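Side-chain contacts in hypothetical protein TM1553 (Thermotoga maritima, PDB 1VRM), which probably transfers the FMN portion of FAD onto target flavoproteins, as other members of the ApbE family do: residues V30-S35 / E50-I55; V284-D289 / L304-E309; G108-L113 / K136-K141. All blocks are in the same frame, centred on the assembly; numbering follows the deposited sequence. Where two conformers were deposited one is given.

Overall arrangement
Along the chain the order is contact 1, contact 3, contact 2, each closing before the next opens. Contacts 1 and 2 both reach the same antiparallel sheet, in which strand 28-35 is next to the outermost strand 19-25 and strand 303-308 next to the outermost strand 313-315; each sets its strand against a helix, 41-58 and 272-296 respectively. Their centres are 30 Å apart, on opposite sides of the chain's centre. Contact 3 joins helix 108-114 to the loop before strand 143-146, its centre 30 Å from that of contact 1 and 23 Å from that of contact 2. No two contacts touch, so they report on three separate regions of one chain.

Contact 1: V30-S35 / E50-I55; sequences VRIVVS and EDMKRI
No flat group lies where V30 and I32 meet M52; the flat groups pair within the helical segment. There the carboxylate carbon CG of D51 sits at the edge of the R54 guanidinium, in its plane. Two nitrogens grip a single oxygen side-on: R54 NE reaches D51 OD1 at 2.9 Å from the anti side, and R54 NH2 reaches D51 OD1 at 3.0 Å from the syn side. Both come from the same face of the carboxylate, NE 34° and NH2 28° out of its plane. D51 OD2 is salt-bridged to R173, and R54 NH1 to E84.

Across the contact M52, a selenomethionine, does the touching. Extended chi2 (175°) carries SE to the strand, and the chi3 bend turns CE alongside V30 CG1. M52 SE is 4.0 Å from V30 CB, and M52 CE is 4.2 Å from V30 CG1, the two side chains sliding past each other in opposite directions. I32 adds its terminal methyl, CD1, 4.3 Å from M52 SE. V189 and L171 also touch M52.

With no hydrogen bond between strand and helix, and only 118 Å² buried, the attraction is dispersive and hydrophobic, while the buried charge of D51 is answered by arginines away from the strand.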
loop_
_atom_site.group_PDB
_atom_site.type_symbol
_atom_site.label_atom_id
_atom_site.label_comp_id
_atom_site.label_asym_id
_atom_site.label_seq_id
_atom_site.Cartn_x
_atom_site.Cartn_y
_atom_site.Cartn_z
ATOM N N VAL A 30 -11.839 4.086 5.493
ATOM C CA VAL A 30 -10.926 5.112 5.978
ATOM C C VAL A 30 -11.483 5.749 7.235
ATOM O O VAL A 30 -12.703 5.785 7.430
ATOM C CB VAL A 30 -10.601 6.177 4.908
ATOM C CG1 VAL A 30 -10.048 5.519 3.648
ATOM C CG2 VAL A 30 -11.799 7.001 4.550
ATOM N N ARG A 31 -10.591 6.242 8.084
ATOM C CA ARG A 31 -10.941 6.886 9.330
ATOM C C ARG A 31 -10.006 8.067 9.498
ATOM O O ARG A 31 -8.768 7.939 9.351
ATOM C CB ARG A 31 -10.829 5.884 10.456
ATOM C CG ARG A 31 -11.107 6.387 11.816
ATOM C CD ARG A 31 -10.885 5.185 12.702
ATOM N NE ARG A 31 -11.226 5.497 14.049
ATOM C CZ ARG A 31 -10.817 4.807 15.091
ATOM N NH1 ARG A 31 -10.007 3.765 14.931
ATOM N NH2 ARG A 31 -11.210 5.195 16.294
ATOM N N ILE A 32 -10.565 9.224 9.762
ATOM C CA ILE A 32 -9.785 10.429 9.865
ATOM C C ILE A 32 -10.064 10.993 11.266
ATOM O O ILE A 32 -11.212 11.227 11.591
ATOM C CB ILE A 32 -10.225 11.427 8.794
ATOM C CG1 ILE A 32 -10.034 10.886 7.360
ATOM C CG2 ILE A 32 -9.485 12.759 8.960
ATOM C CD1 ILE A 32 -10.992 11.487 6.363
ATOM N N VAL A 33 -9.046 11.174 12.091
ATOM C CA VAL A 33 -9.239 11.573 13.492
ATOM C C VAL A 33 -8.321 12.762 13.696
ATOM O O VAL A 33 -7.104 12.674 13.508
ATOM C CB VAL A 33 -8.883 10.473 14.450
ATOM C CG1 VAL A 33 -8.844 10.981 15.866
ATOM C CG2 VAL A 33 -9.829 9.303 14.268
ATOM N N VAL A 34 -8.926 13.905 14.003
ATOM C CA VAL A 34 -8.215 15.180 13.978
ATOM C C VAL A 34 -8.664 16.069 15.115
ATOM O O VAL A 34 -9.839 16.152 15.441
ATOM C CB VAL A 34 -8.222 15.854 12.569
ATOM C CG1 VAL A 34 -9.596 16.291 12.152
ATOM C CG2 VAL A 34 -7.182 16.963 12.513
ATOM N N SER A 35 -7.674 16.759 15.691
ATOM C CA SER A 35 -7.920 17.830 16.671
ATOM C C SER A 35 -7.186 19.079 16.231
ATOM O O SER A 35 -6.047 19.008 15.820
ATOM C CB SER A 35 -7.464 17.400 18.048
ATOM O OG SER A 35 -7.554 18.472 19.006
ATOM N N GLU A 50 -11.744 14.416 0.844
ATOM C CA GLU A 50 -11.817 14.793 -0.595
ATOM C C GLU A 50 -10.539 14.360 -1.315
ATOM O O GLU A 50 -10.603 13.822 -2.424
ATOM C CB GLU A 50 -12.013 16.283 -0.757
ATOM C CG GLU A 50 -13.375 16.739 -0.247
ATOM C CD GLU A 50 -13.534 18.276 -0.335
ATOM O OE1 GLU A 50 -12.637 18.974 -0.861
ATOM O OE2 GLU A 50 -14.572 18.743 0.167
ATOM N N ASP A 51 -9.391 14.592 -0.700
ATOM C CA ASP A 51 -8.113 14.186 -1.355
ATOM C C ASP A 51 -8.014 12.661 -1.495
ATOM O O ASP A 51 -7.545 12.138 -2.513
ATOM C CB ASP A 51 -6.942 14.738 -0.598
ATOM C CG ASP A 51 -5.676 14.710 -1.401
ATOM O OD1 ASP A 51 -5.696 15.310 -2.489
ATOM O OD2 ASP A 51 -4.660 14.107 -0.936
HETATM N N MSE A 52 -8.438 11.945 -0.465
HETATM C CA MSE A 52 -8.392 10.469 -0.513
HETATM C C MSE A 52 -9.258 9.943 -1.654
HETATM O O MSE A 52 -8.852 9.023 -2.394
HETATM C CB MSE A 52 -8.800 9.843 0.821
HETATM C CG MSE A 52 -7.791 10.108 1.844
HETATM SE SE MSE A 52 -8.526 9.384 3.592
HETATM C CE MSE A 52 -6.939 8.256 4.087
ATOM N N LYS A 53 -10.443 10.526 -1.803
ATOM C CA LYS A 53 -11.326 10.152 -2.906
ATOM C C LYS A 53 -10.742 10.561 -4.253
ATOM O O LYS A 53 -10.790 9.782 -5.220
ATOM C CB LYS A 53 -12.722 10.716 -2.711
ATOM C CG LYS A 53 -13.439 10.099 -1.511
ATOM C CD LYS A 53 -14.784 10.740 -1.286
ATOM C CE LYS A 53 -15.574 9.948 -0.256
ATOM N NZ LYS A 53 -15.474 8.483 -0.483
ATOM N N ARG A 54 -10.160 11.739 -4.325
ATOM C CA ARG A 54 -9.530 12.214 -5.545
ATOM C C ARG A 54 -8.454 11.217 -6.040
ATOM O O ARG A 54 -8.416 10.824 -7.191
ATOM C CB ARG A 54 -8.887 13.559 -5.296
ATOM C CG ARG A 54 -8.171 14.144 -6.501
ATOM C CD ARG A 54 -7.437 15.412 -6.158
ATOM N NE ARG A 54 -6.314 15.146 -5.292
ATOM C CZ ARG A 54 -5.145 14.693 -5.741
ATOM N NH1 ARG A 54 -4.961 14.517 -7.059
ATOM N NH2 ARG A 54 -4.169 14.446 -4.893
ATOM N N ILE A 55 -7.588 10.821 -5.134
ATOM C CA ILE A 55 -6.499 9.864 -5.407
ATOM C C ILE A 55 -7.114 8.505 -5.815
ATOM O O ILE A 55 -6.612 7.812 -6.699
ATOM C CB ILE A 55 -5.574 9.725 -4.162
ATOM C CG1 ILE A 55 -4.830 11.023 -4.001
ATOM C CG2 ILE A 55 -4.737 8.458 -4.244
ATOM C CD1 ILE A 55 -4.162 11.121 -2.679
#

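Contact 2: V284-D289 / L304-E309; sequences VMAGKD and LLIVLE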
loop_
_atom_site.group_PDB
_atom_site.type_symbol
_atom_site.label_atom_id
_atom_site.label_comp_id
_atom_site.label_asym_id
_atom_site.label_seq_id
_atom_site.Cartn_x
_atom_site.Cartn_y
_atom_site.Cartn_z
ATOM N N VAL A 284 5.943 -10.619 0.035
ATOM C CA VAL A 284 6.427 -11.447 -1.049
ATOM C C VAL A 284 7.764 -12.110 -0.724
ATOM O O VAL A 284 7.986 -13.238 -1.097
ATOM C CB VAL A 284 6.555 -10.634 -2.351
ATOM C CG1 VAL A 284 7.319 -11.418 -3.431
ATOM C CG2 VAL A 284 5.182 -10.104 -2.828
HETATM N N MSE A 285 8.679 -11.393 -0.086
HETATM C CA MSE A 285 10.011 -11.928 0.153
HETATM C C MSE A 285 10.078 -12.864 1.362
HETATM O O MSE A 285 10.985 -13.700 1.440
HETATM C CB MSE A 285 10.969 -10.757 0.346
HETATM C CG MSE A 285 11.191 -10.015 -0.936
HETATM SE SE MSE A 285 12.418 -8.501 -0.684
HETATM C CE MSE A 285 14.144 -9.686 -0.708
ATOM N N ALA A 286 9.181 -12.681 2.314
ATOM C CA ALA A 286 9.305 -13.396 3.615
ATOM C C ALA A 286 8.967 -14.887 3.502
ATOM O O ALA A 286 9.350 -15.691 4.361
ATOM C CB ALA A 286 8.464 -12.760 4.670
ATOM N N GLY A 287 8.230 -15.269 2.472
ATOM C CA GLY A 287 7.939 -16.678 2.288
ATOM C C GLY A 287 9.120 -17.442 1.725
ATOM O O GLY A 287 9.090 -18.668 1.689
ATOM N N LYS A 288 10.176 -16.747 1.313
ATOM C CA LYS A 288 11.382 -17.399 0.803
ATOM C C LYS A 288 12.528 -17.438 1.839
ATOM O O LYS A 288 13.179 -18.460 1.994
ATOM C CB LYS A 288 11.860 -16.696 -0.453
ATOM C CG LYS A 288 10.793 -16.648 -1.565
ATOM C CD LYS A 288 10.985 -15.478 -2.490
ATOM C CE LYS A 288 9.766 -15.353 -3.416
ATOM N NZ LYS A 288 9.884 -14.169 -4.271
ATOM N N ASP A 289 12.810 -16.307 2.479
ATOM C CA ASP A 289 13.869 -16.257 3.524
ATOM C C ASP A 289 13.459 -15.200 4.551
ATOM O O ASP A 289 13.896 -14.037 4.494
ATOM C CB ASP A 289 15.241 -15.992 2.878
ATOM C CG ASP A 289 16.415 -16.136 3.865
ATOM O OD1 ASP A 289 16.171 -16.170 5.097
ATOM O OD2 ASP A 289 17.562 -16.248 3.398
ATOM N N LEU A 304 9.940 -4.178 11.313
ATOM C CA LEU A 304 8.864 -5.089 10.953
ATOM C C LEU A 304 8.532 -6.229 11.873
ATOM O O LEU A 304 9.349 -6.689 12.682
ATOM C CB LEU A 304 9.091 -5.648 9.594
ATOM C CG LEU A 304 10.108 -6.735 9.403
ATOM C CD1 LEU A 304 10.041 -7.236 7.967
ATOM C CD2 LEU A 304 11.514 -6.248 9.754
ATOM N N LEU A 305 7.304 -6.695 11.703
ATOM C CA LEU A 305 6.795 -7.882 12.365
ATOM C C LEU A 305 6.140 -8.735 11.290
ATOM O O LEU A 305 5.275 -8.234 10.554
ATOM C CB LEU A 305 5.744 -7.508 13.399
ATOM C CG LEU A 305 5.063 -8.643 14.177
ATOM C CD1 LEU A 305 4.502 -8.155 15.457
ATOM C CD2 LEU A 305 3.923 -9.241 13.371
ATOM N N ILE A 306 6.522 -10.006 11.205
ATOM C CA ILE A 306 5.971 -10.946 10.238
ATOM C C ILE A 306 5.196 -12.029 10.988
ATOM O O ILE A 306 5.680 -12.574 11.959
ATOM C CB ILE A 306 7.095 -11.652 9.442
ATOM C CG1 ILE A 306 7.989 -10.646 8.736
ATOM C CG2 ILE A 306 6.506 -12.661 8.476
ATOM C CD1 ILE A 306 9.224 -11.212 8.197
ATOM N N VAL A 307 3.986 -12.347 10.516
ATOM C CA VAL A 307 3.275 -13.514 10.995
ATOM C C VAL A 307 3.373 -14.540 9.876
ATOM O O VAL A 307 2.808 -14.344 8.792
ATOM C CB VAL A 307 1.802 -13.230 11.274
ATOM C CG1 VAL A 307 1.126 -14.541 11.796
ATOM C CG2 VAL A 307 1.640 -12.072 12.252
ATOM N N LEU A 308 4.132 -15.587 10.122
ATOM C CA LEU A 308 4.334 -16.620 9.135
ATOM C C LEU A 308 3.086 -17.516 9.058
ATOM O O LEU A 308 2.275 -17.524 9.975
ATOM C CB LEU A 308 5.540 -17.446 9.512
ATOM C CG LEU A 308 6.848 -16.689 9.532
ATOM C CD1 LEU A 308 7.880 -17.556 10.248
ATOM C CD2 LEU A 308 7.237 -16.301 8.109
ATOM N N GLU A 309 2.923 -18.191 7.933
ATOM C CA GLU A 309 1.871 -19.185 7.813
ATOM C C GLU A 309 1.972 -20.148 8.975
ATOM O O GLU A 309 3.033 -20.682 9.246
ATOM C CB GLU A 309 2.001 -19.919 6.503
ATOM C CG GLU A 309 0.985 -21.025 6.297
ATOM C CD GLU A 309 1.160 -21.634 4.933
ATOM O OE1 GLU A 309 2.323 -21.803 4.490
ATOM O OE2 GLU A 309 0.112 -21.954 4.310
#
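A286 and I306 face each other methyl to methyl: A286 CB and I306 CD1 approach to 3.9 Å, and both side chains leave their backbones toward the opposing segment. This pair is also the closest in backbone terms, with A286 CA and I306 CA 7.8 Å apart, a spacing that a short alanine on the helix and one isoleucine branch on the strand suffice to bridge. I306 achieves it through its longer branch. CG1 stands opposite the carbonyl carbon and beside the backbone N (chi1 -57°), and an extended chi2 of 168° then carries CD1 out to the helix. The other branch stays nearer the strand, with I306 CG2 4.3 Å from A286 CB.

L308 behaves differently. Its first bond does not aim at the helix, yet the far end of the side chain reaches it: L308 CD2 lies 4.3 Å from A286 O, a methyl resting near a carbonyl oxygen. The same methyl packs beside its neighbour on the strand, L308 CD2 being 3.7 Å from I306 CG2. On the other flank, L304 CD1 is 4.1 Å from I306 CD1, although L304 itself does not touch the helical segment. The three residues therefore form a continuous apolar row with I306 at its middle. No hydrogen bond crosses the contact, and the 92 Å² buried is a small area.

The row continues under helix 272-296, where V293 touches L304, V294 touches I306 and W290 touches L308, while A286 also rests on V262. Strand 303-308 runs antiparallel between strands 262-269 and 313-315, so this helix covers the sheet near the edge formed by strand 313-315.

Contact 3: G108-L113 / K136-K141; sequences GRLLEL and KHTGYK
R109 lays one face of its guanidinium over CB of H137, with R109 NH1 3.6 Å from H137 CB. The guanidinium and imidazole planes are only 4° apart, but NH1 meets the ring obliquely, 3.7 Å from H137 CG. Bends at chi2 (-71°) and chi3 (-63°) fold the arginine back to this position, and its CG passes 3.5 Å from H137 O. Outside partners fix the polar ends: R109 NH1 bonds to G157 O, H137 NE2 to E133 and H137 ND1 to N156 O. Replacing R109 by alanine would probably uncover that side of H137 and leave G157 O without this donor.

L110 crosses T138 at about a right angle, L110 CD1 lying 3.6 Å from T138 OG1. That hydroxyl bonds to A134 O and accepts from a water 2.7 Å from OG1, which in turn accepts from L110 N. A second water accepts from R109 N and is hydrogen-bonded to H137 O, its oxygen 2.7 Å from H137 O.

No direct hydrogen bond links the segments. Waters taking up backbone N-H groups in the first turn are characteristic of a helix N-terminus, here that of helix 108-114, tied through solvent to the loop after helix 128-135.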
loop_
_atom_site.group_PDB
_atom_site.type_symbol
_atom_site.label_atom_id
_atom_site.label_comp_id
_atom_site.label_asym_id
_atom_site.label_seq_id
_atom_site.Cartn_x
_atom_site.Cartn_y
_atom_site.Cartn_z
ATOM N N GLY A 108 -0.251 -5.267 -13.117
ATOM C CA GLY A 108 -1.561 -5.034 -13.641
ATOM C C GLY A 108 -2.081 -6.144 -14.543
ATOM O O GLY A 108 -3.220 -6.561 -14.424
ATOM N N ARG A 109 -1.264 -6.618 -15.512
ATOM C CA ARG A 109 -1.735 -7.669 -16.397
ATOM C C ARG A 109 -2.096 -8.950 -15.624
ATOM O O ARG A 109 -3.046 -9.646 -15.975
ATOM C CB ARG A 109 -0.738 -8.000 -17.513
ATOM C CG ARG A 109 -0.564 -6.915 -18.557
ATOM C CD ARG A 109 -1.714 -6.715 -19.462
ATOM N NE ARG A 109 -1.959 -7.907 -20.257
ATOM C CZ ARG A 109 -1.363 -8.208 -21.430
ATOM N NH1 ARG A 109 -0.468 -7.404 -21.956
ATOM N NH2 ARG A 109 -1.727 -9.313 -22.093
ATOM N N LEU A 110 -1.299 -9.280 -14.610
ATOM C CA LEU A 110 -1.589 -10.457 -13.804
ATOM C C LEU A 110 -2.860 -10.263 -12.952
ATOM O O LEU A 110 -3.696 -11.169 -12.882
ATOM C CB LEU A 110 -0.395 -10.804 -12.903
ATOM C CG LEU A 110 0.782 -11.460 -13.595
ATOM C CD1 LEU A 110 1.991 -11.307 -12.721
ATOM C CD2 LEU A 110 0.480 -12.945 -13.885
ATOM N N LEU A 111 -3.012 -9.095 -12.349
ATOM C CA LEU A 111 -4.231 -8.816 -11.522
ATOM C C LEU A 111 -5.460 -8.943 -12.418
ATOM O O LEU A 111 -6.465 -9.506 -12.041
ATOM C CB LEU A 111 -4.159 -7.466 -10.853
ATOM C CG LEU A 111 -3.066 -7.421 -9.786
ATOM C CD1 LEU A 111 -2.870 -6.009 -9.351
ATOM C CD2 LEU A 111 -3.420 -8.269 -8.598
ATOM N N GLU A 112 -5.345 -8.466 -13.647
ATOM C CA GLU A 112 -6.471 -8.491 -14.581
ATOM C C GLU A 112 -6.823 -9.966 -14.948
ATOM O O GLU A 112 -7.979 -10.413 -14.964
ATOM C CB GLU A 112 -6.035 -7.636 -15.764
ATOM C CG GLU A 112 -7.017 -7.264 -16.723
ATOM C CD GLU A 112 -6.344 -6.489 -17.857
ATOM O OE1 GLU A 112 -5.401 -7.018 -18.478
ATOM O OE2 GLU A 112 -6.774 -5.366 -18.114
ATOM N N LEU A 113 -5.789 -10.774 -15.136
ATOM C CA LEU A 113 -5.955 -12.162 -15.470
ATOM C C LEU A 113 -6.635 -12.943 -14.369
ATOM O O LEU A 113 -7.523 -13.731 -14.615
ATOM C CB LEU A 113 -4.582 -12.747 -15.757
ATOM C CG LEU A 113 -4.469 -14.098 -16.445
ATOM C CD1 LEU A 113 -4.891 -13.960 -17.927
ATOM C CD2 LEU A 113 -3.045 -14.639 -16.262
ATOM N N LYS A 136 5.485 -12.407 -19.230
ATOM C CA LYS A 136 6.187 -11.666 -20.294
ATOM C C LYS A 136 5.691 -10.227 -20.387
ATOM O O LYS A 136 6.327 -9.381 -21.015
ATOM C CB LYS A 136 5.980 -12.305 -21.655
ATOM C CG LYS A 136 6.354 -13.769 -21.721
ATOM C CD LYS A 136 6.293 -14.273 -23.138
ATOM C CE LYS A 136 6.798 -15.704 -23.265
ATOM N NZ LYS A 136 5.843 -16.632 -22.637
ATOM N N HIS A 137 4.515 -9.990 -19.825
ATOM C CA HIS A 137 3.878 -8.662 -19.811
ATOM C C HIS A 137 3.799 -8.105 -18.411
ATOM O O HIS A 137 2.825 -7.414 -18.073
ATOM C CB HIS A 137 2.512 -8.765 -20.459
ATOM C CG HIS A 137 2.544 -9.570 -21.711
ATOM N ND1 HIS A 137 3.367 -9.241 -22.776
ATOM C CD2 HIS A 137 1.981 -10.758 -22.018
ATOM C CE1 HIS A 137 3.286 -10.198 -23.685
ATOM N NE2 HIS A 137 2.437 -11.118 -23.259
ATOM N N THR A 138 4.877 -8.374 -17.658
ATOM C CA THR A 138 5.033 -7.954 -16.252
ATOM C C THR A 138 6.472 -7.526 -16.110
ATOM O O THR A 138 7.317 -8.137 -16.715
ATOM C CB THR A 138 4.790 -9.156 -15.323
ATOM O OG1 THR A 138 3.474 -9.678 -15.583
ATOM C CG2 THR A 138 4.908 -8.776 -13.836
ATOM N N GLY A 139 6.729 -6.462 -15.358
ATOM C CA GLY A 139 8.120 -6.103 -15.007
ATOM C C GLY A 139 8.297 -4.592 -15.041
ATOM O O GLY A 139 8.031 -3.954 -16.081
ATOM N N TYR A 140 8.766 -4.022 -13.930
ATOM C CA TYR A 140 8.835 -2.539 -13.830
ATOM C C TYR A 140 9.747 -1.894 -14.845
ATOM O O TYR A 140 9.596 -0.713 -15.161
ATOM C CB TYR A 140 9.260 -2.078 -12.437
ATOM C CG TYR A 140 10.682 -2.378 -12.092
ATOM C CD1 TYR A 140 11.065 -3.654 -11.668
ATOM C CD2 TYR A 140 11.663 -1.385 -12.173
ATOM C CE1 TYR A 140 12.405 -3.932 -11.315
ATOM C CE2 TYR A 140 12.988 -1.663 -11.862
ATOM C CZ TYR A 140 13.338 -2.924 -11.436
ATOM O OH TYR A 140 14.659 -3.175 -11.117
ATOM N N LYS A 141 10.731 -2.634 -15.330
ATOM C CA LYS A 141 11.639 -2.089 -16.335
ATOM C C LYS A 141 10.960 -1.764 -17.672
ATOM O O LYS A 141 11.547 -1.106 -18.532
ATOM C CB LYS A 141 12.842 -3.012 -16.534
ATOM C CG LYS A 141 13.715 -3.140 -15.283
ATOM C CD LYS A 141 14.804 -4.200 -15.493
ATOM C CE LYS A 141 15.666 -4.348 -14.257
ATOM N NZ LYS A 141 16.807 -5.280 -14.519
HETATM O O HOH W 1 1.548 -5.767 -16.353
HETATM O O HOH W 2 1.401 -8.237 -14.503
#